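Local coordinates for protein Isomerase/lactonizing enzyme (Agrobacterium fabrum str. C58, PDB 2NQL) that is of unknown function but belongs to the enolase superfamily and holds a sodium ion at the mouth of its barrel domain, at residues A[213-219]-A[239-245]; A[262-268]-A[283-289]. All coordinates share one frame. Numbering follows the deposited sequence.

Contact 1 (A[213-219]-A[239-245]); sequences ADMHWNQ and AEAPVWT. With NA (sodium ion), chain G; SO4 (sulfate ion), chain D.
How a barrel builds a polar site where its strands end is illustrated by residues 213-219 and 239-245. Two parallel pairs set the register, Ala213 with Ala239 (CA-CA 5.0 Å) and Asp214 with Glu240 (CA-CA 4.7 Å). Glu240 N donates to Ala213 O (2.8 Å) and Met215 N to Glu240 O (2.9 Å). Ala241 and His216 then take left-handed backbone angles (phi/psi 50/59 and 59/38), and Trp217 N donates to Ala241 O (2.8 Å). Asn218 centres an inverse gamma turn, closed by Gln219 N to Trp217 O (2.8 Å).

Asp214 (chi1 t) and Glu240 (t, t) share a face. Asp214 OD2 accepts His216 ND1 at 2.9 Å, and His216 NE2 donates to sulfate O2 at 2.8 Å. Asp214 OD1 lies 3.6 Å from Glu240 OE2, with water 1 between them, 2.8 Å from Asp214 OD1 and 2.7 Å from Glu240 OE2. Glu240 OE2 binds sodium at 2.3 Å, while OE1 meets Lys184 in a salt bridge and accepts from Gln287, consistent with two close like charges being tolerated. Trp217 (chi1 m) lays its five-membered ring over Ala241 CB (CH-pi, 3.6 Å to the centroid) and directs NE1 to Glu267, which also pairs with Thr245 OG1.

Trp244 meets Arg110 of the second subunit in a cation-pi contact. On the face of the sheet away from Asp214 and Glu240, Ala213 and Ala239 pack against helix 221-231, where Met215 also rests and which links these strands as a beta-alpha-beta unit; Pro242 and Val243 rest on helix 248-255, and strands 182-186 and 262-264 flank the pair.

Contact 2 (A[262-268]-A[283-289]); sequences IAVGEEW and IAIVQPE. With NA (sodium ion), chain G.
Gln287, Val264 and Ile262 lose the most surface where residues 262-268 run alongside 283-289. The parallel register pairs Ala263 with Ile285 (CA-CA 4.5 Å) and Val264 with Val286 (CA-CA 5.3 Å). Ile262 O serves two donors, Ala284 N at 3.0 Å and Ile285 N at 3.2 Å, while its m, m side chain leads away to helix 248-255. Extended Val264 (phi/psi -149/166) bonds through both its N and its O: its N donates to Ile285 O (3.2 Å) and its O accepts Gln287 N (2.9 Å). Val264 CG2 also packs on Ile283 CD1 at 3.8 Å.

These are neighbouring strands of a TIM-type (beta/alpha) barrel, joined through helix 271-278. Gln287 (chi1 m, chi2 t) reaches over Ala263, CD to CB 3.5 Å. Its OE1 accepts from water 2 at 2.6 Å and its NE2 donates to Glu240 OE1. Water 2 also accepts Glu266 N (3.1 Å). The sodium ion is coordinated by Glu266 OE1 at 2.1 Å and by water 2 at 2.9 Å. Gly265, at phi/psi 130/-7, opens a type I turn to Trp268, whose CZ3 touches Val286 CG1 at 3.6 Å. Glu289 N-caps the following helix, its OE2 accepting from Gly291 N, while its OE1 is hydrogen-bonded to His315 ND1.

Contact 1 closes before contact 2 opens along the chain, yet their centres lie only 11 Å apart. Together they cover four successive strands of the barrel, 210-214, 239-240, 262-264 and 285-286, with the middle two hydrogen-bonded neighbours. The sodium ion joins them at the strand ends: each contact supplies one carboxylate, Glu240 or Glu266, and both share waters 2 and 3. Direct bridges reinforce the seam, for Glu240 OE1 lies 3.0 Å from Gln287 NE2 and Thr245 OG1 lies 2.6 Å from Glu267 OE2, both probable hydrogen bonds. Successive repeats thus compose one metal site, consistent with the superfamily's practice of placing functional groups at this end of the barrel.

Contact 1 (A[213-219]-A[239-245])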
ATOM      1  N   ALA A 213     -14.031 -17.689 -15.396  1.00 27.70           N
ATOM      2  CA  ALA A 213     -12.633 -17.655 -15.794  1.00 27.65           C
ATOM      3  C   ALA A 213     -11.872 -16.608 -15.008  1.00 20.71           C
ATOM      4  O   ALA A 213     -12.195 -15.421 -15.070  1.00 23.77           O
ATOM      5  CB  ALA A 213     -12.502 -17.364 -17.280  1.00 26.53           C
ATOM      6  N   ASP A 214     -10.862 -17.068 -14.273  1.00 23.69           N
ATOM      7  CA  ASP A 214      -9.906 -16.155 -13.649  1.00 23.24           C
ATOM      8  C   ASP A 214      -8.770 -15.851 -14.648  1.00 19.57           C
ATOM      9  O   ASP A 214      -7.883 -16.683 -14.928  1.00 25.63           O
ATOM     10  CB  ASP A 214      -9.397 -16.729 -12.315  1.00 25.56           C
ATOM     11  CG  ASP A 214      -8.266 -15.885 -11.691  1.00 34.07           C
ATOM     12  OD1 ASP A 214      -8.120 -14.689 -12.042  1.00 25.55           O
ATOM     13  OD2 ASP A 214      -7.510 -16.433 -10.859  1.00 32.43           O
ATOM     14  N   MET A 215      -8.808 -14.632 -15.158  1.00 22.55           N
ATOM     15  CA  MET A 215      -7.923 -14.210 -16.226  1.00 27.46           C
ATOM     16  C   MET A 215      -6.580 -13.739 -15.710  1.00 31.54           C
ATOM     17  O   MET A 215      -5.658 -13.505 -16.501  1.00 28.02           O
ATOM     18  CB  MET A 215      -8.593 -13.122 -17.055  1.00 24.78           C
ATOM     19  CG  MET A 215      -9.773 -13.672 -17.848  1.00 25.29           C
ATOM     20  SD  MET A 215     -10.451 -12.398 -18.899  1.00 30.21           S
ATOM     21  CE  MET A 215      -9.203 -12.411 -20.198  1.00 25.96           C
ATOM     22  N   HIS A 216      -6.476 -13.601 -14.383  1.00 22.16           N
ATOM     23  CA  HIS A 216      -5.197 -13.561 -13.701  1.00 22.76           C
ATOM     24  C   HIS A 216      -4.324 -12.416 -14.207  1.00 24.36           C
ATOM     25  O   HIS A 216      -3.108 -12.575 -14.339  1.00 27.86           O
ATOM     26  CB  HIS A 216      -4.464 -14.897 -13.839  1.00 28.28           C
ATOM     27  CG  HIS A 216      -3.945 -15.430 -12.548  1.00 38.90           C
ATOM     28  ND1 HIS A 216      -4.725 -16.164 -11.682  1.00 40.23           N
ATOM     29  CD2 HIS A 216      -2.728 -15.319 -11.964  1.00 48.41           C
ATOM     30  CE1 HIS A 216      -4.007 -16.491 -10.621  1.00 51.15           C
ATOM     31  NE2 HIS A 216      -2.793 -15.990 -10.768  1.00 49.83           N
ATOM     32  N   TRP A 217      -4.960 -11.275 -14.483  1.00 23.45           N
ATOM     33  CA  TRP A 217      -4.297  -9.958 -14.670  1.00 28.10           C
ATOM     34  C   TRP A 217      -3.437  -9.688 -15.929  1.00 32.34           C
ATOM     35  O   TRP A 217      -3.487  -8.590 -16.460  1.00 34.38           O
ATOM     36  CB  TRP A 217      -3.513  -9.521 -13.424  1.00 25.21           C
ATOM     37  CG  TRP A 217      -4.295  -9.511 -12.158  1.00 22.69           C
ATOM     38  CD1 TRP A 217      -5.138  -8.509 -11.711  1.00 26.51           C
ATOM     39  CD2 TRP A 217      -4.282 -10.511 -11.136  1.00 24.42           C
ATOM     40  NE1 TRP A 217      -5.647  -8.840 -10.474  1.00 25.05           N
ATOM     41  CE2 TRP A 217      -5.153 -10.065 -10.103  1.00 24.06           C
ATOM     42  CE3 TRP A 217      -3.636 -11.756 -10.991  1.00 22.36           C
ATOM     43  CZ2 TRP A 217      -5.381 -10.811  -8.945  1.00 26.13           C
ATOM     44  CZ3 TRP A 217      -3.872 -12.495  -9.841  1.00 24.90           C
ATOM     45  CH2 TRP A 217      -4.728 -12.012  -8.827  1.00 26.95           C
ATOM     46  N   ASN A 218      -2.623 -10.660 -16.355  1.00 32.40           N
ATOM     47  CA  ASN A 218      -1.500 -10.385 -17.256  0.50 34.96           C
ATOM     48  C   ASN A 218      -1.902 -10.345 -18.729  1.00 31.82           C
ATOM     49  O   ASN A 218      -1.446 -11.143 -19.556  1.00 32.38           O
ATOM     50  CB  ASN A 218      -0.269 -11.271 -16.960  0.50 37.00           C
ATOM     51  CG  ASN A 218      -0.532 -12.767 -17.132  0.50 34.65           C
ATOM     52  OD1 ASN A 218      -1.648 -13.256 -16.933  0.50 47.12           O
ATOM     53  ND2 ASN A 218       0.520 -13.505 -17.495  0.50 31.82           N
ATOM     54  N   GLN A 219      -2.789  -9.396 -19.030  1.00 33.09           N
ATOM     55  CA  GLN A 219      -3.280  -9.093 -20.384  1.00 35.00           C
ATOM     56  C   GLN A 219      -3.309  -7.593 -20.542  1.00 32.51           C
ATOM     57  O   GLN A 219      -3.651  -6.855 -19.601  1.00 38.13           O
ATOM     58  CB  GLN A 219      -4.750  -9.508 -20.570  1.00 38.60           C
ATOM     59  CG  GLN A 219      -5.014 -10.924 -20.857  1.00 33.28           C
ATOM     60  CD  GLN A 219      -5.039 -11.736 -19.605  1.00 33.07           C
ATOM     61  OE1 GLN A 219      -5.589 -11.316 -18.568  1.00 38.32           O
ATOM     62  NE2 GLN A 219      -4.433 -12.901 -19.669  1.00 28.11           N
ATOM     63  N   ALA A 239     -15.814 -13.054 -15.990  1.00 24.75           N
ATOM     64  CA  ALA A 239     -14.391 -12.955 -16.303  1.00 25.95           C
ATOM     65  C   ALA A 239     -13.764 -12.135 -15.186  1.00 24.36           C
ATOM     66  O   ALA A 239     -14.143 -10.992 -14.968  1.00 25.26           O
ATOM     67  CB  ALA A 239     -14.176 -12.280 -17.670  1.00 25.30           C
ATOM     68  N   GLU A 240     -12.848 -12.757 -14.452  1.00 26.05           N
ATOM     69  CA  GLU A 240     -12.266 -12.122 -13.268  1.00 22.18           C
ATOM     70  C   GLU A 240     -10.879 -11.564 -13.612  1.00 22.69           C
ATOM     71  O   GLU A 240     -10.120 -12.207 -14.342  1.00 23.30           O
ATOM     72  CB  GLU A 240     -12.209 -13.135 -12.119  1.00 24.72           C
ATOM     73  CG  GLU A 240     -11.186 -12.817 -11.045  1.00 18.61           C
ATOM     74  CD  GLU A 240     -11.095 -13.899  -9.988  1.00 31.31           C
ATOM     75  OE1 GLU A 240     -12.017 -14.723  -9.869  1.00 28.74           O
ATOM     76  OE2 GLU A 240     -10.117 -13.896  -9.202  1.00 35.07           O
ATOM     77  N   ALA A 241     -10.563 -10.375 -13.083  1.00 25.51           N
ATOM     78  CA  ALA A 241      -9.205  -9.781 -13.169  1.00 19.75           C
ATOM     79  C   ALA A 241      -8.659  -9.784 -14.613  1.00 23.44           C
ATOM     80  O   ALA A 241      -7.627 -10.420 -14.905  1.00 26.24           O
ATOM     81  CB  ALA A 241      -8.228 -10.497 -12.199  1.00 25.11           C
ATOM     82  N   PRO A 242      -9.387  -9.131 -15.536  1.00 23.05           N
ATOM     83  CA  PRO A 242      -8.974  -9.166 -16.945  1.00 26.79           C
ATOM     84  C   PRO A 242      -7.649  -8.436 -17.243  1.00 25.12           C
ATOM     85  O   PRO A 242      -6.933  -8.804 -18.181  1.00 27.99           O
ATOM     86  CB  PRO A 242     -10.132  -8.463 -17.651  1.00 23.77           C
ATOM     87  CG  PRO A 242     -10.730  -7.580 -16.638  1.00 26.31           C
ATOM     88  CD  PRO A 242     -10.617  -8.335 -15.347  1.00 24.79           C
ATOM     89  N   VAL A 243      -7.340  -7.406 -16.456  1.00 22.02           N
ATOM     90  CA  VAL A 243      -6.134  -6.585 -16.670  1.00 29.16           C
ATOM     91  C   VAL A 243      -5.431  -6.323 -15.339  1.00 29.01           C
ATOM     92  O   VAL A 243      -5.945  -6.703 -14.294  1.00 28.12           O
ATOM     93  CB  VAL A 243      -6.441  -5.234 -17.388  1.00 25.05           C
ATOM     94  CG1 VAL A 243      -6.935  -5.487 -18.790  1.00 33.19           C
ATOM     95  CG2 VAL A 243      -7.458  -4.437 -16.623  1.00 26.73           C
ATOM     96  N   TRP A 244      -4.263  -5.679 -15.380  1.00 26.77           N
ATOM     97  CA  TRP A 244      -3.542  -5.332 -14.155  1.00 25.80           C
ATOM     98  C   TRP A 244      -4.370  -4.445 -13.252  1.00 23.27           C
ATOM     99  O   TRP A 244      -5.180  -3.641 -13.725  1.00 26.11           O
ATOM    100  CB  TRP A 244      -2.222  -4.649 -14.478  1.00 28.24           C
ATOM    101  CG  TRP A 244      -1.313  -5.490 -15.274  1.00 28.35           C
ATOM    102  CD1 TRP A 244      -1.041  -5.366 -16.604  1.00 35.56           C
ATOM    103  CD2 TRP A 244      -0.523  -6.595 -14.799  1.00 34.31           C
ATOM    104  NE1 TRP A 244      -0.132  -6.323 -16.989  1.00 41.75           N
ATOM    105  CE2 TRP A 244       0.208  -7.084 -15.901  1.00 33.28           C
ATOM    106  CE3 TRP A 244      -0.355  -7.205 -13.548  1.00 32.50           C
ATOM    107  CZ2 TRP A 244       1.089  -8.165 -15.796  1.00 38.09           C
ATOM    108  CZ3 TRP A 244       0.513  -8.285 -13.443  1.00 33.97           C
ATOM    109  CH2 TRP A 244       1.220  -8.759 -14.561  1.00 43.22           C
ATOM    110  N   THR A 245      -4.173  -4.607 -11.946  1.00 26.66           N
ATOM    111  CA  THR A 245      -4.901  -3.839 -10.926  1.00 22.76           C
ATOM    112  C   THR A 245      -4.809  -2.318 -11.118  1.00 26.50           C
ATOM    113  O   THR A 245      -5.792  -1.590 -10.964  1.00 25.80           O
ATOM    114  CB  THR A 245      -4.353  -4.139  -9.509  1.00 32.86           C
ATOM    115  OG1 THR A 245      -4.212  -5.552  -9.319  1.00 36.81           O
ATOM    116  CG2 THR A 245      -5.278  -3.547  -8.447  1.00 32.80           C
TER
HETATM  117 NA    NA G 401     -10.468 -13.405  -7.019  1.00 49.12          NA
HETATM  118  S   SO4 D1007      -2.351 -16.158  -7.038  0.50 14.52           S
HETATM  119  O1  SO4 D1007      -1.652 -14.983  -6.524  0.50 35.26           O
HETATM  120  O2  SO4 D1007      -1.666 -16.559  -8.271  0.50 22.15           O
HETATM  121  O3  SO4 D1007      -2.312 -17.250  -6.072  0.50 31.10           O
HETATM  122  O4  SO4 D1007      -3.733 -15.794  -7.328  0.50 22.46           O
HETATM  123  O   HOH W   1      -7.590 -13.243  -9.739  1.00 37.58           O
HETATM  124  O   HOH W   2     -10.711 -10.595  -7.737  1.00 22.70           O
HETATM  125  O   HOH W   3     -12.162 -14.780  -6.087  1.00 32.84           O

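Contact 2 (A[262-268]-A[283-289])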
ATOM      1  N   ILE A 262     -17.975  -8.672 -15.382  1.00 29.35           N
ATOM      2  CA  ILE A 262     -16.581  -8.509 -14.963  1.00 30.26           C
ATOM      3  C   ILE A 262     -16.510  -8.550 -13.443  1.00 21.43           C
ATOM      4  O   ILE A 262     -17.288  -7.891 -12.771  1.00 25.14           O
ATOM      5  CB  ILE A 262     -15.927  -7.214 -15.529  1.00 28.71           C
ATOM      6  CG1 ILE A 262     -15.981  -7.174 -17.074  1.00 26.83           C
ATOM      7  CG2 ILE A 262     -14.486  -7.041 -15.013  1.00 30.95           C
ATOM      8  CD1 ILE A 262     -15.398  -8.365 -17.771  1.00 25.06           C
ATOM      9  N   ALA A 263     -15.580  -9.345 -12.918  1.00 25.16           N
ATOM     10  CA  ALA A 263     -15.422  -9.479 -11.471  1.00 23.51           C
ATOM     11  C   ALA A 263     -14.012  -9.027 -11.067  1.00 18.41           C
ATOM     12  O   ALA A 263     -13.040  -9.410 -11.716  1.00 23.46           O
ATOM     13  CB  ALA A 263     -15.643 -10.940 -11.059  1.00 23.55           C
ATOM     14  N   VAL A 264     -13.907  -8.232  -9.998  1.00 22.48           N
ATOM     15  CA  VAL A 264     -12.609  -7.748  -9.522  1.00 18.32           C
ATOM     16  C   VAL A 264     -12.682  -7.561  -8.004  1.00 22.47           C
ATOM     17  O   VAL A 264     -13.772  -7.572  -7.430  1.00 21.62           O
ATOM     18  CB  VAL A 264     -12.221  -6.358 -10.165  1.00 23.15           C
ATOM     19  CG1 VAL A 264     -11.843  -6.500 -11.627  1.00 22.42           C
ATOM     20  CG2 VAL A 264     -13.359  -5.336  -9.973  1.00 23.32           C
ATOM     21  N   GLY A 265     -11.532  -7.393  -7.356  1.00 21.32           N
ATOM     22  CA  GLY A 265     -11.519  -6.843  -5.996  1.00 21.50           C
ATOM     23  C   GLY A 265     -10.731  -7.584  -4.931  1.00 20.82           C
ATOM     24  O   GLY A 265     -10.587  -7.066  -3.827  1.00 20.87           O
ATOM     25  N   GLU A 266     -10.208  -8.775  -5.242  1.00 18.86           N
ATOM     26  CA  GLU A 266      -9.509  -9.581  -4.228  1.00 19.84           C
ATOM     27  C   GLU A 266      -8.292  -8.857  -3.660  1.00 18.41           C
ATOM     28  O   GLU A 266      -7.957  -9.021  -2.480  1.00 21.23           O
ATOM     29  CB  GLU A 266      -9.112 -10.949  -4.778  1.00 22.71           C
ATOM     30  CG  GLU A 266      -7.925 -10.910  -5.747  1.00 22.38           C
ATOM     31  CD  GLU A 266      -7.524 -12.270  -6.200  1.00 35.53           C
ATOM     32  OE1 GLU A 266      -8.380 -12.911  -6.838  1.00 35.00           O
ATOM     33  OE2 GLU A 266      -6.391 -12.709  -5.909  1.00 30.61           O
ATOM     34  N   GLU A 267      -7.671  -8.008  -4.484  1.00 17.03           N
ATOM     35  CA  GLU A 267      -6.421  -7.371  -4.084  1.00 19.65           C
ATOM     36  C   GLU A 267      -6.647  -5.931  -3.581  1.00 21.72           C
ATOM     37  O   GLU A 267      -5.700  -5.227  -3.253  1.00 22.15           O
ATOM     38  CB  GLU A 267      -5.445  -7.402  -5.255  1.00 21.88           C
ATOM     39  CG  GLU A 267      -5.784  -6.408  -6.380  1.00 23.46           C
ATOM     40  CD  GLU A 267      -6.696  -6.966  -7.475  1.00 31.40           C
ATOM     41  OE1 GLU A 267      -7.636  -7.717  -7.172  1.00 32.67           O
ATOM     42  OE2 GLU A 267      -6.481  -6.650  -8.665  1.00 36.23           O
ATOM     43  N   TRP A 268      -7.910  -5.518  -3.504  1.00 19.44           N
ATOM     44  CA  TRP A 268      -8.261  -4.248  -2.841  1.00 20.33           C
ATOM     45  C   TRP A 268      -8.010  -4.311  -1.347  1.00 17.00           C
ATOM     46  O   TRP A 268      -7.763  -5.392  -0.795  1.00 20.08           O
ATOM     47  CB  TRP A 268      -9.720  -3.896  -3.095  1.00 19.27           C
ATOM     48  CG  TRP A 268     -10.047  -3.625  -4.515  1.00 17.71           C
ATOM     49  CD1 TRP A 268      -9.185  -3.416  -5.550  1.00 18.62           C
ATOM     50  CD2 TRP A 268     -11.358  -3.528  -5.057  1.00 19.31           C
ATOM     51  NE1 TRP A 268      -9.885  -3.202  -6.712  1.00 22.74           N
ATOM     52  CE2 TRP A 268     -11.223  -3.264  -6.437  1.00 21.79           C
ATOM     53  CE3 TRP A 268     -12.644  -3.666  -4.511  1.00 25.36           C
ATOM     54  CZ2 TRP A 268     -12.330  -3.127  -7.288  1.00 22.41           C
ATOM     55  CZ3 TRP A 268     -13.746  -3.532  -5.365  1.00 21.52           C
ATOM     56  CH2 TRP A 268     -13.575  -3.249  -6.727  1.00 24.54           C
ATOM     57  N   ILE A 283     -18.686  -2.838 -13.273  1.00 29.00           N
ATOM     58  CA  ILE A 283     -18.253  -3.954 -12.434  1.00 28.79           C
ATOM     59  C   ILE A 283     -19.514  -4.717 -12.039  1.00 23.11           C
ATOM     60  O   ILE A 283     -20.413  -4.177 -11.388  1.00 26.51           O
ATOM     61  CB  ILE A 283     -17.459  -3.453 -11.165  1.00 28.82           C
ATOM     62  CG1 ILE A 283     -16.188  -2.652 -11.546  1.00 28.91           C
ATOM     63  CG2 ILE A 283     -17.129  -4.617 -10.215  1.00 22.89           C
ATOM     64  CD1 ILE A 283     -15.266  -3.304 -12.595  1.00 29.55           C
ATOM     65  N   ALA A 284     -19.558  -5.982 -12.425  1.00 25.37           N
ATOM     66  CA  ALA A 284     -20.716  -6.814 -12.141  1.00 26.38           C
ATOM     67  C   ALA A 284     -20.613  -7.430 -10.750  1.00 27.17           C
ATOM     68  O   ALA A 284     -21.622  -7.576 -10.055  1.00 26.68           O
ATOM     69  CB  ALA A 284     -20.836  -7.879 -13.169  1.00 25.55           C
ATOM     70  N   ILE A 285     -19.391  -7.788 -10.348  1.00 23.19           N
ATOM     71  CA  ILE A 285     -19.161  -8.556  -9.123  1.00 24.83           C
ATOM     72  C   ILE A 285     -17.924  -7.984  -8.431  1.00 22.66           C
ATOM     73  O   ILE A 285     -16.907  -7.754  -9.080  1.00 23.30           O
ATOM     74  CB  ILE A 285     -18.908 -10.053  -9.438  1.00 24.92           C
ATOM     75  CG1 ILE A 285     -20.169 -10.712 -10.023  1.00 24.93           C
ATOM     76  CG2 ILE A 285     -18.459 -10.845  -8.185  1.00 19.79           C
ATOM     77  CD1 ILE A 285     -19.846 -11.808 -11.000  1.00 25.73           C
ATOM     78  N   VAL A 286     -18.027  -7.769  -7.126  1.00 23.76           N
ATOM     79  CA  VAL A 286     -16.834  -7.593  -6.297  1.00 19.50           C
ATOM     80  C   VAL A 286     -16.473  -8.801  -5.452  1.00 20.27           C
ATOM     81  O   VAL A 286     -17.342  -9.533  -4.956  1.00 22.83           O
ATOM     82  CB  VAL A 286     -16.835  -6.293  -5.469  1.00 19.20           C
ATOM     83  CG1 VAL A 286     -16.865  -5.073  -6.401  1.00 23.35           C
ATOM     84  CG2 VAL A 286     -17.986  -6.253  -4.471  1.00 21.40           C
ATOM     85  N   GLN A 287     -15.169  -8.988  -5.289  1.00 20.21           N
ATOM     86  CA  GLN A 287     -14.606 -10.234  -4.750  1.00 19.29           C
ATOM     87  C   GLN A 287     -13.664  -9.971  -3.584  1.00 18.81           C
ATOM     88  O   GLN A 287     -12.473 -10.333  -3.683  1.00 20.94           O
ATOM     89  CB  GLN A 287     -13.850 -11.004  -5.848  1.00 21.10           C
ATOM     90  CG  GLN A 287     -14.716 -11.364  -7.067  1.00 23.36           C
ATOM     91  CD  GLN A 287     -13.898 -11.921  -8.193  1.00 26.09           C
ATOM     92  OE1 GLN A 287     -13.010 -11.256  -8.711  1.00 26.22           O
ATOM     93  NE2 GLN A 287     -14.159 -13.176  -8.557  1.00 23.66           N
ATOM     94  N   PRO A 288     -14.182  -9.370  -2.487  1.00 20.28           N
ATOM     95  CA  PRO A 288     -13.282  -8.990  -1.409  1.00 22.24           C
ATOM     96  C   PRO A 288     -12.593 -10.203  -0.771  1.00 19.74           C
ATOM     97  O   PRO A 288     -13.172 -11.288  -0.684  1.00 18.27           O
ATOM     98  CB  PRO A 288     -14.212  -8.309  -0.395  1.00 19.08           C
ATOM     99  CG  PRO A 288     -15.585  -8.842  -0.687  1.00 21.12           C
ATOM    100  CD  PRO A 288     -15.582  -9.006  -2.171  1.00 16.18           C
ATOM    101  N   GLU A 289     -11.355  -9.994  -0.352  1.00 16.99           N
ATOM    102  CA  GLU A 289     -10.606 -10.950   0.414  1.00 17.47           C
ATOM    103  C   GLU A 289     -10.447 -10.489   1.857  1.00 23.62           C
ATOM    104  O   GLU A 289      -9.726  -9.518   2.153  1.00 15.95           O
ATOM    105  CB  GLU A 289      -9.244 -11.206  -0.259  1.00 15.16           C
ATOM    106  CG  GLU A 289      -8.255 -12.089   0.578  1.00 17.37           C
ATOM    107  CD  GLU A 289      -8.913 -13.347   1.157  1.00 17.99           C
ATOM    108  OE1 GLU A 289      -9.366 -14.208   0.363  1.00 21.40           O
ATOM    109  OE2 GLU A 289      -8.978 -13.481   2.410  1.00 18.36           O
TER
HETATM  110 NA    NA G 401     -10.468 -13.405  -7.019  1.00 49.12          NA
HETATM  111  O   HOH W   2     -10.711 -10.595  -7.737  1.00 22.70           O
HETATM  112  O   HOH W   3     -12.162 -14.780  -6.087  1.00 32.84           O